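Local coordinates for protein N-acetylneuraminic acid (Sialic acid) synthetase (Leptospira borgpetersenii serovar Hardjo-bovis, PDB 6NCS) that probably makes N-acylneuraminate 9-phosphate or a related sialic acid, using a manganese-binding TIM barrel of the NeuB family, at residues L34-A43 and V79-E88; V121-I131 and S143-A154. All blocks are in the same frame, centred on the assembly; numbering follows the deposited sequence.

Contact 1. Residues L34-A43 and V79-E88; sequences LNHGGDLNLA and VKPAEFGKKE
Gly38 and Ala82 bring the backbones of 34-43 and 79-88 together, their CA atoms 3.6 Å apart, where two loops of the NeuB-type TIM barrel meet ahead of helices 40-52 and 86-98. Segment 34-43 follows strand 27-33 and makes two successive beta turns, type I from Leu34 to Gly37 and type I' from His36 to Asp39, before Asp39 N-caps its helix through Leu42 N. No hydrogen bond crosses the contact. The CA-H of Gly38 instead points at Pro81 O (CA to O 3.2 Å), and Gly38, at positive phi, packs directly on the 81-82 backbone.

The main side-chain contact is an offset stack of His36 on Phe84, with ring centroids 4.4 Å apart and planes 18° from parallel. Phe84 CE2 lies over one face of the imidazole, displaced toward its rim, while Leu34 CA lies over the rim of the opposite face. His36 has CG between its backbone N and carbonyl carbon (chi1 50°), which folds the ring back over its own turn so that ND1 accepts from Gly38 N at 2.9 Å. This bond lies close to the ring plane and fixes the rotation of the imidazole; Ala82 O also sits at the ring edge. The same Phe84 CE2 also meets Ala43 CB, at the start of helix 40-52, at 3.9 Å.

Apolar contacts extend the interface in both directions. Leu34 sends CD1 against Val79 CG1 (3.6 Å) and lays CD2 by the methyl of Ala82, next to Tyr63 and Arg68. At the helical end, Leu40 CD1 rests on the aliphatic part of Glu88, whose bent chain returns OE1 to accept from Gly85 N at 2.8 Å.

Contact 2. Residues V121-I131 and S143-A154; sequences VEILKIASCDI and SGLIVILSRGTA
Ile123 and Ile146 begin a ladder of four paired residues between parallel strands 123-126 and 146-150, successive strands of a right-handed beta-alpha-beta unit of the TIM barrel joined by helix 134-143. Side chains alternate between the two faces. Ile123, Ile146, Lys125 and Ile148 share one face, where Ile123 CG2 slants across to Ile148 CD1 (3.9 Å) and the lysine chain crosses Ile148 at about a right angle, laying CD against CG2. On the other face, turned to helix 134-143, Ile126 CG2 meets Leu149 CD1 at 3.7 Å, and Leu145 CD1 packs on Leu124 CG (3.8 Å), the two leucines slanting across each other. Beyond the strand end, Ile131 rests CD1 against both Arg151 CA and Ala154 CB (3.6 Å each). Backbone bonds such as Leu124 N to Ile146 O (2.7 Å) hold the register.

Lys125 carries its amine toward the manganese-binding end of the barrel. With CG anti to the backbone N (chi1 172°) and bends at chi2 and chi4, NZ forms a salt bridge with Glu229 and a hydrogen bond to a citrate probably carried over from crystallisation. Past the strands, Asp130 pairs with Arg288, and Thr153 N with Glu277, of the second subunit. Ser128 OG accepts a weak bond from Gly152 N at 3.0 Å.

Both contacts belong to one barrel, yet they hold different layers of it and do not touch, their nearest atoms being about 9 Å apart. Contact 2 is buried and joins neighbouring strands through regular backbone hydrogen bonds; contact 1 is only partly buried, joins loops leading into two outer helices, and relies on ring stacking and apolar contacts without a hydrogen bond between its segments. Both lie near the metal site: Leu34 of contact 1 lies about 8 Å from His231 between side chains, and Ser128 of contact 2 about 6 Å from His210. Contact 2 alone reaches the second subunit within the assembly.

Contact 1. Residues L34-A43 and V79-E88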
ATOM      1  N   LEU A  34      20.716  -0.456  20.315  1.00 15.98           N
ATOM      2  CA  LEU A  34      21.409  -0.612  21.586  1.00 17.33           C
ATOM      3  C   LEU A  34      20.986  -1.875  22.323  1.00 19.06           C
ATOM      4  O   LEU A  34      21.359  -2.060  23.485  1.00 18.79           O
ATOM      5  CB  LEU A  34      21.166   0.613  22.465  1.00 23.03           C
ATOM      6  CG  LEU A  34      21.665   1.923  21.850  1.00 26.97           C
ATOM      7  CD1 LEU A  34      21.597   3.047  22.859  1.00 30.70           C
ATOM      8  CD2 LEU A  34      23.080   1.755  21.341  1.00 23.75           C
ATOM      9  N   ASN A  35      20.219  -2.752  21.669  1.00 17.28           N
ATOM     10  CA  ASN A  35      19.579  -3.863  22.371  1.00 17.69           C
ATOM     11  C   ASN A  35      20.581  -4.887  22.893  1.00 18.34           C
ATOM     12  O   ASN A  35      20.264  -5.622  23.839  1.00 19.86           O
ATOM     13  CB  ASN A  35      18.544  -4.513  21.437  1.00 16.90           C
ATOM     14  CG  ASN A  35      17.797  -5.647  22.094  1.00 19.15           C
ATOM     15  OD1 ASN A  35      18.123  -6.812  21.895  1.00 23.36           O
ATOM     16  ND2 ASN A  35      16.786  -5.311  22.883  1.00 18.58           N
ATOM     17  N   HIS A  36      21.801  -4.919  22.348  1.00 18.75           N
ATOM     18  CA  HIS A  36      22.833  -5.813  22.865  1.00 20.46           C
ATOM     19  C   HIS A  36      23.377  -5.366  24.219  1.00 21.03           C
ATOM     20  O   HIS A  36      24.062  -6.146  24.887  1.00 21.01           O
ATOM     21  CB  HIS A  36      23.982  -5.899  21.864  1.00 20.96           C
ATOM     22  CG  HIS A  36      24.456  -4.557  21.408  1.00 17.69           C
ATOM     23  ND1 HIS A  36      25.163  -3.703  22.227  1.00 19.37           N
ATOM     24  CD2 HIS A  36      24.270  -3.894  20.242  1.00 16.50           C
ATOM     25  CE1 HIS A  36      25.426  -2.585  21.574  1.00 23.56           C
ATOM     26  NE2 HIS A  36      24.897  -2.675  20.366  1.00 19.09           N
ATOM     27  N   GLY A  37      23.117  -4.125  24.625  1.00 23.15           N
ATOM     28  CA  GLY A  37      23.544  -3.684  25.937  1.00 21.77           C
ATOM     29  C   GLY A  37      25.037  -3.556  26.121  1.00 22.25           C
ATOM     30  O   GLY A  37      25.505  -3.469  27.262  1.00 23.72           O
ATOM     31  N   GLY A  38      25.802  -3.533  25.034  1.00 22.05           N
ATOM     32  CA  GLY A  38      27.248  -3.519  25.114  1.00 24.10           C
ATOM     33  C   GLY A  38      27.883  -4.882  25.255  1.00 25.48           C
ATOM     34  O   GLY A  38      29.104  -4.962  25.452  1.00 24.64           O
ATOM     35  N   ASP A  39      27.091  -5.951  25.200  1.00 24.10           N
ATOM     36  CA  ASP A  39      27.594  -7.320  25.258  1.00 23.91           C
ATOM     37  C   ASP A  39      28.061  -7.694  23.859  1.00 25.96           C
ATOM     38  O   ASP A  39      27.239  -7.849  22.957  1.00 22.88           O
ATOM     39  CB  ASP A  39      26.490  -8.254  25.754  1.00 26.03           C
ATOM     40  CG  ASP A  39      26.942  -9.706  25.893  1.00 33.76           C
ATOM     41  OD1 ASP A  39      27.913 -10.133  25.230  1.00 31.44           O
ATOM     42  OD2 ASP A  39      26.294 -10.437  26.668  1.00 33.80           O
ATOM     43  N   LEU A  40      29.379  -7.826  23.669  1.00 28.39           N
ATOM     44  CA  LEU A  40      29.898  -8.069  22.325  1.00 25.49           C
ATOM     45  C   LEU A  40      29.458  -9.428  21.796  1.00 20.63           C
ATOM     46  O   LEU A  40      29.109  -9.555  20.617  1.00 19.76           O
ATOM     47  CB  LEU A  40      31.423  -7.963  22.313  1.00 24.64           C
ATOM     48  CG  LEU A  40      32.107  -8.158  20.956  1.00 23.14           C
ATOM     49  CD1 LEU A  40      31.563  -7.190  19.940  1.00 30.66           C
ATOM     50  CD2 LEU A  40      33.616  -7.972  21.109  1.00 24.20           C
ATOM     51  N   ASN A  41      29.491 -10.461  22.642  1.00 23.85           N
ATOM     52  CA  ASN A  41      29.056 -11.782  22.194  1.00 21.73           C
ATOM     53  C   ASN A  41      27.589 -11.788  21.815  1.00 20.84           C
ATOM     54  O   ASN A  41      27.186 -12.517  20.901  1.00 22.75           O
ATOM     55  CB  ASN A  41      29.326 -12.824  23.274  1.00 27.84           C
ATOM     56  CG  ASN A  41      30.790 -13.112  23.426  1.00 27.09           C
ATOM     57  OD1 ASN A  41      31.573 -12.825  22.521  1.00 31.38           O
ATOM     58  ND2 ASN A  41      31.182 -13.670  24.569  1.00 28.86           N
ATOM     59  N   LEU A  42      26.773 -10.986  22.498  1.00 20.97           N
ATOM     60  CA  LEU A  42      25.366 -10.902  22.131  1.00 20.04           C
ATOM     61  C   LEU A  42      25.199 -10.207  20.789  1.00 20.04           C
ATOM     62  O   LEU A  42      24.384 -10.631  19.958  1.00 20.92           O
ATOM     63  CB  LEU A  42      24.578 -10.179  23.226  1.00 23.29           C
ATOM     64  CG  LEU A  42      23.070 -10.054  23.010  1.00 21.52           C
ATOM     65  CD1 LEU A  42      22.446 -11.413  22.695  1.00 20.20           C
ATOM     66  CD2 LEU A  42      22.412  -9.440  24.255  1.00 22.56           C
ATOM     67  N   ALA A  43      25.972  -9.144  20.553  1.00 18.49           N
ATOM     68  CA  ALA A  43      25.921  -8.469  19.260  1.00 19.72           C
ATOM     69  C   ALA A  43      26.336  -9.407  18.133  1.00 19.61           C
ATOM     70  O   ALA A  43      25.743  -9.383  17.053  1.00 17.00           O
ATOM     71  CB  ALA A  43      26.811  -7.222  19.280  1.00 17.09           C
ATOM     72  N   VAL A  79      22.514   4.397  28.426  1.00 32.53           N
ATOM     73  CA  VAL A  79      23.150   4.020  27.166  1.00 26.63           C
ATOM     74  C   VAL A  79      24.664   3.906  27.272  1.00 24.05           C
ATOM     75  O   VAL A  79      25.299   3.398  26.334  1.00 26.23           O
ATOM     76  CB  VAL A  79      22.789   5.002  26.028  1.00 23.02           C
ATOM     77  CG1 VAL A  79      21.277   5.070  25.828  1.00 27.09           C
ATOM     78  CG2 VAL A  79      23.384   6.377  26.292  1.00 25.83           C
ATOM     79  N   LYS A  80      25.266   4.373  28.365  1.00 25.89           N
ATOM     80  CA  LYS A  80      26.712   4.240  28.529  1.00 26.42           C
ATOM     81  C   LYS A  80      27.216   2.810  28.354  1.00 35.87           C
ATOM     82  O   LYS A  80      28.217   2.620  27.644  1.00 25.19           O
ATOM     83  CB  LYS A  80      27.129   4.802  29.895  1.00 28.98           C
ATOM     84  CG  LYS A  80      28.610   5.093  29.987  1.00 31.53           C
ATOM     85  CD  LYS A  80      29.015   5.925  28.788  1.00 40.78           C
ATOM     86  CE  LYS A  80      30.301   6.675  29.002  1.00 39.44           C
ATOM     87  NZ  LYS A  80      30.520   7.654  27.901  1.00 33.87           N
ATOM     88  N   PRO A  81      26.595   1.777  28.945  1.00 30.40           N
ATOM     89  CA  PRO A  81      27.140   0.419  28.785  1.00 27.37           C
ATOM     90  C   PRO A  81      27.082  -0.108  27.367  1.00 27.39           C
ATOM     91  O   PRO A  81      27.845  -1.021  27.045  1.00 25.43           O
ATOM     92  CB  PRO A  81      26.261  -0.431  29.715  1.00 32.73           C
ATOM     93  CG  PRO A  81      25.733   0.522  30.703  1.00 33.60           C
ATOM     94  CD  PRO A  81      25.523   1.800  29.958  1.00 28.03           C
ATOM     95  N   ALA A  82      26.204   0.418  26.521  1.00 27.07           N
ATOM     96  CA  ALA A  82      26.022  -0.105  25.174  1.00 25.72           C
ATOM     97  C   ALA A  82      26.939   0.551  24.154  1.00 21.58           C
ATOM     98  O   ALA A  82      26.821   0.259  22.962  1.00 20.78           O
ATOM     99  CB  ALA A  82      24.560   0.062  24.742  1.00 19.90           C
ATOM    100  N   GLU A  83      27.854   1.419  24.584  1.00 22.84           N
ATOM    101  CA  GLU A  83      28.790   2.021  23.644  1.00 21.67           C
ATOM    102  C   GLU A  83      29.741   0.963  23.102  1.00 24.31           C
ATOM    103  O   GLU A  83      30.294   0.163  23.864  1.00 26.99           O
ATOM    104  CB  GLU A  83      29.585   3.137  24.317  1.00 23.03           C
ATOM    105  CG  GLU A  83      28.797   4.420  24.543  1.00 26.42           C
ATOM    106  CD  GLU A  83      29.663   5.564  25.049  1.00 33.33           C
ATOM    107  OE1 GLU A  83      30.894   5.512  24.851  1.00 32.80           O
ATOM    108  OE2 GLU A  83      29.111   6.515  25.646  1.00 27.91           O
ATOM    109  N   PHE A  84      29.928   0.957  21.788  1.00 19.33           N
ATOM    110  CA  PHE A  84      30.974   0.182  21.139  1.00 24.28           C
ATOM    111  C   PHE A  84      31.991   1.124  20.512  1.00 25.32           C
ATOM    112  O   PHE A  84      31.663   2.245  20.120  1.00 24.27           O
ATOM    113  CB  PHE A  84      30.411  -0.734  20.051  1.00 22.37           C
ATOM    114  CG  PHE A  84      29.807  -2.007  20.576  1.00 22.92           C
ATOM    115  CD1 PHE A  84      30.303  -2.610  21.723  1.00 26.99           C
ATOM    116  CD2 PHE A  84      28.748  -2.607  19.910  1.00 22.76           C
ATOM    117  CE1 PHE A  84      29.744  -3.781  22.202  1.00 23.03           C
ATOM    118  CE2 PHE A  84      28.197  -3.785  20.383  1.00 22.16           C
ATOM    119  CZ  PHE A  84      28.691  -4.368  21.530  1.00 22.61           C
ATOM    120  N   GLY A  85      33.225   0.653  20.400  1.00 27.05           N
ATOM    121  CA  GLY A  85      34.248   1.441  19.751  1.00 29.75           C
ATOM    122  C   GLY A  85      34.802   0.758  18.522  1.00 27.50           C
ATOM    123  O   GLY A  85      34.306  -0.298  18.120  1.00 23.81           O
ATOM    124  N   LYS A  86      35.856   1.339  17.944  1.00 27.28           N
ATOM    125  CA  LYS A  86      36.406   0.832  16.690  1.00 28.86           C
ATOM    126  C   LYS A  86      36.721  -0.659  16.762  1.00 25.78           C
ATOM    127  O   LYS A  86      36.422  -1.407  15.825  1.00 21.90           O
ATOM    128  CB  LYS A  86      37.657   1.631  16.321  1.00 25.34           C
ATOM    129  CG  LYS A  86      38.212   1.344  14.930  1.00 25.84           C
ATOM    130  CD  LYS A  86      39.429   2.218  14.647  1.00 33.01           C
ATOM    131  CE  LYS A  86      40.001   1.987  13.253  1.00 34.01           C
ATOM    132  NZ  LYS A  86      41.099   2.954  12.956  1.00 41.16           N
ATOM    133  N   LYS A  87      37.338  -1.110  17.863  1.00 25.36           N
ATOM    134  CA  LYS A  87      37.734  -2.514  17.962  1.00 24.58           C
ATOM    135  C   LYS A  87      36.525  -3.441  17.891  1.00 22.88           C
ATOM    136  O   LYS A  87      36.581  -4.502  17.257  1.00 22.93           O
ATOM    137  CB  LYS A  87      38.511  -2.753  19.259  1.00 34.37           C
ATOM    138  N   GLU A  88      35.420  -3.064  18.541  1.00 21.56           N
ATOM    139  CA  GLU A  88      34.227  -3.906  18.494  1.00 19.98           C
ATOM    140  C   GLU A  88      33.557  -3.836  17.128  1.00 20.72           C
ATOM    141  O   GLU A  88      33.108  -4.856  16.593  1.00 17.28           O
ATOM    142  CB  GLU A  88      33.236  -3.490  19.583  1.00 23.61           C
ATOM    143  CG  GLU A  88      33.702  -3.777  21.005  1.00 24.59           C
ATOM    144  CD  GLU A  88      34.663  -2.739  21.537  1.00 37.88           C
ATOM    145  OE1 GLU A  88      34.710  -1.613  20.999  1.00 39.79           O
ATOM    146  OE2 GLU A  88      35.379  -3.057  22.501  1.00 38.16           O
TER

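Contact 2. Residues V121-I131 and S143-A154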
ATOM      1  N   VAL A 121      32.999   1.095   6.173  1.00 19.39           N
ATOM      2  CA  VAL A 121      31.570   0.986   5.900  1.00 16.44           C
ATOM      3  C   VAL A 121      31.258   1.722   4.602  1.00 21.29           C
ATOM      4  O   VAL A 121      31.925   2.696   4.237  1.00 19.73           O
ATOM      5  CB  VAL A 121      30.704   1.521   7.059  1.00 22.37           C
ATOM      6  CG1 VAL A 121      31.153   0.912   8.389  1.00 19.83           C
ATOM      7  CG2 VAL A 121      30.732   3.051   7.095  1.00 27.70           C
ATOM      8  N   GLU A 122      30.248   1.233   3.880  1.00 18.74           N
ATOM      9  CA  GLU A 122      29.848   1.842   2.618  1.00 19.27           C
ATOM     10  C   GLU A 122      28.536   2.601   2.709  1.00 20.38           C
ATOM     11  O   GLU A 122      28.203   3.329   1.767  1.00 15.37           O
ATOM     12  CB  GLU A 122      29.740   0.776   1.512  1.00 24.20           C
ATOM     13  CG  GLU A 122      31.088   0.171   1.090  1.00 35.28           C
ATOM     14  CD  GLU A 122      32.062   1.193   0.499  1.00 59.69           C
ATOM     15  OE1 GLU A 122      31.616   2.244  -0.017  1.00 60.37           O
ATOM     16  OE2 GLU A 122      33.288   0.938   0.547  1.00 63.74           O
ATOM     17  N   ILE A 123      27.794   2.445   3.806  1.00 14.05           N
ATOM     18  CA  ILE A 123      26.515   3.110   4.036  1.00 14.53           C
ATOM     19  C   ILE A 123      26.538   3.744   5.417  1.00 16.82           C
ATOM     20  O   ILE A 123      27.008   3.128   6.381  1.00 17.57           O
ATOM     21  CB  ILE A 123      25.322   2.131   3.957  1.00 20.51           C
ATOM     22  CG1 ILE A 123      25.284   1.389   2.636  1.00 25.47           C
ATOM     23  CG2 ILE A 123      23.999   2.880   4.139  1.00 29.44           C
ATOM     24  CD1 ILE A 123      24.044   0.514   2.510  1.00 33.07           C
ATOM     25  N   LEU A 124      25.988   4.953   5.523  1.00 17.76           N
ATOM     26  CA  LEU A 124      25.758   5.612   6.801  1.00 14.29           C
ATOM     27  C   LEU A 124      24.260   5.803   7.014  1.00 14.24           C
ATOM     28  O   LEU A 124      23.538   6.198   6.092  1.00 15.02           O
ATOM     29  CB  LEU A 124      26.448   6.984   6.856  1.00 13.19           C
ATOM     30  CG  LEU A 124      27.961   7.064   6.673  1.00 15.21           C
ATOM     31  CD1 LEU A 124      28.363   8.514   6.481  1.00 17.67           C
ATOM     32  CD2 LEU A 124      28.660   6.475   7.889  1.00 18.82           C
ATOM     33  N   LYS A 125      23.791   5.537   8.228  1.00 15.26           N
ATOM     34  CA  LYS A 125      22.442   5.917   8.623  1.00 14.04           C
ATOM     35  C   LYS A 125      22.518   7.176   9.473  1.00 14.55           C
ATOM     36  O   LYS A 125      23.385   7.283  10.339  1.00 17.60           O
ATOM     37  CB  LYS A 125      21.772   4.797   9.427  1.00 15.03           C
ATOM     38  CG  LYS A 125      20.440   5.177  10.045  1.00 18.59           C
ATOM     39  CD  LYS A 125      19.362   5.277   9.003  1.00 18.96           C
ATOM     40  CE  LYS A 125      18.115   5.946   9.575  1.00 21.80           C
ATOM     41  NZ  LYS A 125      17.500   5.154  10.679  1.00 23.62           N
ATOM     42  N   ILE A 126      21.611   8.127   9.235  1.00 12.95           N
ATOM     43  CA  ILE A 126      21.489   9.311  10.081  1.00 13.54           C
ATOM     44  C   ILE A 126      20.127   9.256  10.753  1.00 15.87           C
ATOM     45  O   ILE A 126      19.094   9.159  10.072  1.00 16.23           O
ATOM     46  CB  ILE A 126      21.657  10.617   9.294  1.00 15.25           C
ATOM     47  CG1 ILE A 126      23.033  10.678   8.632  1.00 16.26           C
ATOM     48  CG2 ILE A 126      21.463  11.815  10.222  1.00 21.75           C
ATOM     49  CD1 ILE A 126      24.185  10.717   9.607  1.00 20.72           C
ATOM     50  N   ALA A 127      20.131   9.333  12.086  1.00 14.76           N
ATOM     51  CA  ALA A 127      18.936   9.169  12.896  1.00 15.98           C
ATOM     52  C   ALA A 127      17.969  10.331  12.701  1.00 21.25           C
ATOM     53  O   ALA A 127      18.359  11.434  12.319  1.00 20.97           O
ATOM     54  CB  ALA A 127      19.320   9.058  14.371  1.00 18.05           C
ATOM     55  N   SER A 128      16.684  10.072  12.996  1.00 18.00           N
ATOM     56  CA  SER A 128      15.666  11.109  12.841  1.00 19.24           C
ATOM     57  C   SER A 128      16.007  12.347  13.653  1.00 18.97           C
ATOM     58  O   SER A 128      15.851  13.475  13.173  1.00 21.48           O
ATOM     59  CB  SER A 128      14.291  10.584  13.253  1.00 23.27           C
ATOM     60  OG  SER A 128      13.844   9.557  12.375  1.00 21.39           O
ATOM     61  N   CYS A 129      16.475  12.155  14.887  1.00 20.95           N
ATOM     62  CA  CYS A 129      16.793  13.282  15.753  1.00 20.57           C
ATOM     63  C   CYS A 129      17.903  14.163  15.200  1.00 19.82           C
ATOM     64  O   CYS A 129      18.117  15.260  15.731  1.00 22.04           O
ATOM     65  CB  CYS A 129      17.196  12.773  17.138  1.00 28.82           C
ATOM     66  SG  CYS A 129      18.763  11.847  17.131  1.00 28.78           S
ATOM     67  N   ASP A 130      18.619  13.718  14.164  1.00 18.40           N
ATOM     68  CA  ASP A 130      19.707  14.492  13.589  1.00 17.90           C
ATOM     69  C   ASP A 130      19.342  15.084  12.236  1.00 21.69           C
ATOM     70  O   ASP A 130      20.223  15.511  11.487  1.00 19.35           O
ATOM     71  CB  ASP A 130      20.965  13.629  13.492  1.00 18.78           C
ATOM     72  CG  ASP A 130      21.633  13.481  14.831  1.00 22.67           C
ATOM     73  OD1 ASP A 130      21.553  14.461  15.606  1.00 21.36           O
ATOM     74  OD2 ASP A 130      22.204  12.407  15.127  1.00 25.56           O
ATOM     75  N   ILE A 131      18.051  15.142  11.910  1.00 22.11           N
ATOM     76  CA  ILE A 131      17.671  15.721  10.628  1.00 28.59           C
ATOM     77  C   ILE A 131      17.910  17.224  10.592  1.00 28.92           C
ATOM     78  O   ILE A 131      17.917  17.815   9.507  1.00 23.15           O
ATOM     79  CB  ILE A 131      16.209  15.348  10.302  1.00 25.47           C
ATOM     80  CG1 ILE A 131      15.905  15.652   8.829  1.00 24.54           C
ATOM     81  CG2 ILE A 131      15.248  16.061  11.252  1.00 21.86           C
ATOM     82  CD1 ILE A 131      14.755  14.874   8.256  1.00 31.53           C
ATOM     83  N   SER A 143      31.333  12.735   2.902  1.00 20.44           N
ATOM     84  CA  SER A 143      32.038  11.460   2.981  1.00 22.96           C
ATOM     85  C   SER A 143      31.996  10.704   1.661  1.00 23.08           C
ATOM     86  O   SER A 143      32.857   9.854   1.410  1.00 19.66           O
ATOM     87  CB  SER A 143      31.432  10.592   4.086  1.00 21.58           C
ATOM     88  OG  SER A 143      30.141  10.147   3.700  1.00 18.79           O
ATOM     89  N   GLY A 144      30.995  10.976   0.822  1.00 20.30           N
ATOM     90  CA  GLY A 144      30.812  10.234  -0.406  1.00 22.22           C
ATOM     91  C   GLY A 144      30.131   8.892  -0.241  1.00 17.71           C
ATOM     92  O   GLY A 144      29.826   8.240  -1.254  1.00 22.74           O
ATOM     93  N   LEU A 145      29.879   8.453   0.992  1.00 15.44           N
ATOM     94  CA  LEU A 145      29.221   7.175   1.209  1.00 16.90           C
ATOM     95  C   LEU A 145      27.724   7.284   0.927  1.00 16.60           C
ATOM     96  O   LEU A 145      27.162   8.375   0.814  1.00 18.64           O
ATOM     97  CB  LEU A 145      29.435   6.700   2.647  1.00 19.95           C
ATOM     98  CG  LEU A 145      30.885   6.620   3.119  1.00 20.22           C
ATOM     99  CD1 LEU A 145      30.926   6.098   4.559  1.00 24.30           C
ATOM    100  CD2 LEU A 145      31.686   5.726   2.189  1.00 24.22           C
ATOM    101  N   ILE A 146      27.082   6.122   0.811  1.00 14.97           N
ATOM    102  CA  ILE A 146      25.629   6.072   0.719  1.00 12.53           C
ATOM    103  C   ILE A 146      25.051   6.521   2.049  1.00 15.81           C
ATOM    104  O   ILE A 146      25.514   6.091   3.109  1.00 14.67           O
ATOM    105  CB  ILE A 146      25.154   4.649   0.388  1.00 15.50           C
ATOM    106  CG1 ILE A 146      25.754   4.159  -0.934  1.00 14.74           C
ATOM    107  CG2 ILE A 146      23.616   4.569   0.391  1.00 16.54           C
ATOM    108  CD1 ILE A 146      25.718   2.644  -1.046  1.00 17.62           C
ATOM    109  N   VAL A 147      24.033   7.378   2.007  1.00 11.76           N
ATOM    110  CA  VAL A 147      23.451   7.931   3.224  1.00 11.96           C
ATOM    111  C   VAL A 147      21.975   7.586   3.248  1.00 18.40           C
ATOM    112  O   VAL A 147      21.251   7.869   2.285  1.00 15.11           O
ATOM    113  CB  VAL A 147      23.634   9.453   3.321  1.00 14.07           C
ATOM    114  CG1 VAL A 147      22.970   9.958   4.602  1.00 15.22           C
ATOM    115  CG2 VAL A 147      25.113   9.826   3.298  1.00 20.39           C
ATOM    116  N   ILE A 148      21.536   6.982   4.347  1.00 12.66           N
ATOM    117  CA  ILE A 148      20.123   6.770   4.625  1.00 10.12           C
ATOM    118  C   ILE A 148      19.744   7.723   5.746  1.00 11.11           C
ATOM    119  O   ILE A 148      20.330   7.667   6.833  1.00 16.82           O
ATOM    120  CB  ILE A 148      19.829   5.320   5.031  1.00 14.42           C
ATOM    121  CG1 ILE A 148      20.315   4.336   3.959  1.00 17.12           C
ATOM    122  CG2 ILE A 148      18.342   5.176   5.295  1.00 11.96           C
ATOM    123  CD1 ILE A 148      20.129   2.857   4.364  1.00 14.50           C
ATOM    124  N   LEU A 149      18.780   8.607   5.484  1.00 12.10           N
ATOM    125  CA  LEU A 149      18.280   9.564   6.465  1.00 13.61           C
ATOM    126  C   LEU A 149      16.833   9.226   6.795  1.00 16.16           C
ATOM    127  O   LEU A 149      16.044   8.966   5.888  1.00 13.99           O
ATOM    128  CB  LEU A 149      18.359  10.986   5.910  1.00 14.23           C
ATOM    129  CG  LEU A 149      17.763  12.124   6.745  1.00 19.16           C
ATOM    130  CD1 LEU A 149      18.564  12.340   8.041  1.00 21.74           C
ATOM    131  CD2 LEU A 149      17.706  13.402   5.912  1.00 18.39           C
ATOM    132  N   SER A 150      16.495   9.197   8.078  1.00 13.76           N
ATOM    133  CA  SER A 150      15.114   9.071   8.531  0.59 15.90           C
ATOM    134  C   SER A 150      14.574  10.448   8.892  1.00 11.90           C
ATOM    135  O   SER A 150      15.311  11.300   9.392  1.00 16.49           O
ATOM    136  CB  SER A 150      15.010   8.150   9.747  0.59 19.71           C
ATOM    137  OG  SER A 150      15.139   6.793   9.374  0.59 23.89           O
ATOM    138  N   ARG A 151      13.272  10.664   8.648  1.00 14.72           N
ATOM    139  CA  ARG A 151      12.689  11.996   8.814  1.00 15.15           C
ATOM    140  C   ARG A 151      11.684  12.090   9.960  1.00 20.28           C
ATOM    141  O   ARG A 151      10.846  12.995   9.959  1.00 17.78           O
ATOM    142  CB  ARG A 151      12.051  12.501   7.505  1.00 15.78           C
ATOM    143  CG  ARG A 151      11.060  11.574   6.750  1.00 17.14           C
ATOM    144  CD  ARG A 151       9.718  11.379   7.494  1.00 15.34           C
ATOM    145  NE  ARG A 151       9.094  12.631   7.929  1.00 20.12           N
ATOM    146  CZ  ARG A 151       7.806  12.918   7.755  1.00 21.21           C
ATOM    147  NH1 ARG A 151       7.012  12.043   7.157  1.00 25.52           N
ATOM    148  NH2 ARG A 151       7.304  14.069   8.186  1.00 20.31           N
ATOM    149  N   GLY A 152      11.769  11.213  10.957  1.00 15.11           N
ATOM    150  CA  GLY A 152      10.974  11.408  12.155  1.00 23.31           C
ATOM    151  C   GLY A 152      11.214  12.804  12.699  1.00 26.42           C
ATOM    152  O   GLY A 152      12.324  13.321  12.558  1.00 20.40           O
ATOM    153  N   THR A 153      10.181  13.438  13.265  1.00 21.03           N
ATOM    154  CA  THR A 153      10.131  14.791  13.830  1.00 29.25           C
ATOM    155  C   THR A 153      10.048  15.906  12.779  1.00 25.47           C
ATOM    156  O   THR A 153       9.795  17.055  13.158  1.00 24.13           O
ATOM    157  CB  THR A 153      11.325  15.127  14.751  1.00 28.43           C
ATOM    158  OG1 THR A 153      12.487  15.393  13.951  1.00 25.81           O
ATOM    159  CG2 THR A 153      11.623  13.992  15.715  1.00 22.56           C
ATOM    160  N   ALA A 154      10.257  15.634  11.490  1.00 18.10           N
ATOM    161  CA  ALA A 154      10.588  16.692  10.537  1.00 24.17           C
ATOM    162  C   ALA A 154       9.393  17.162   9.709  1.00 21.87           C
ATOM    163  O   ALA A 154       8.573  16.360   9.250  1.00 24.51           O
ATOM    164  CB  ALA A 154      11.708  16.233   9.600  1.00 21.16           C
TER
HETATM  165  O   HOH W   1      14.904   5.595  11.885  1.00 23.09           O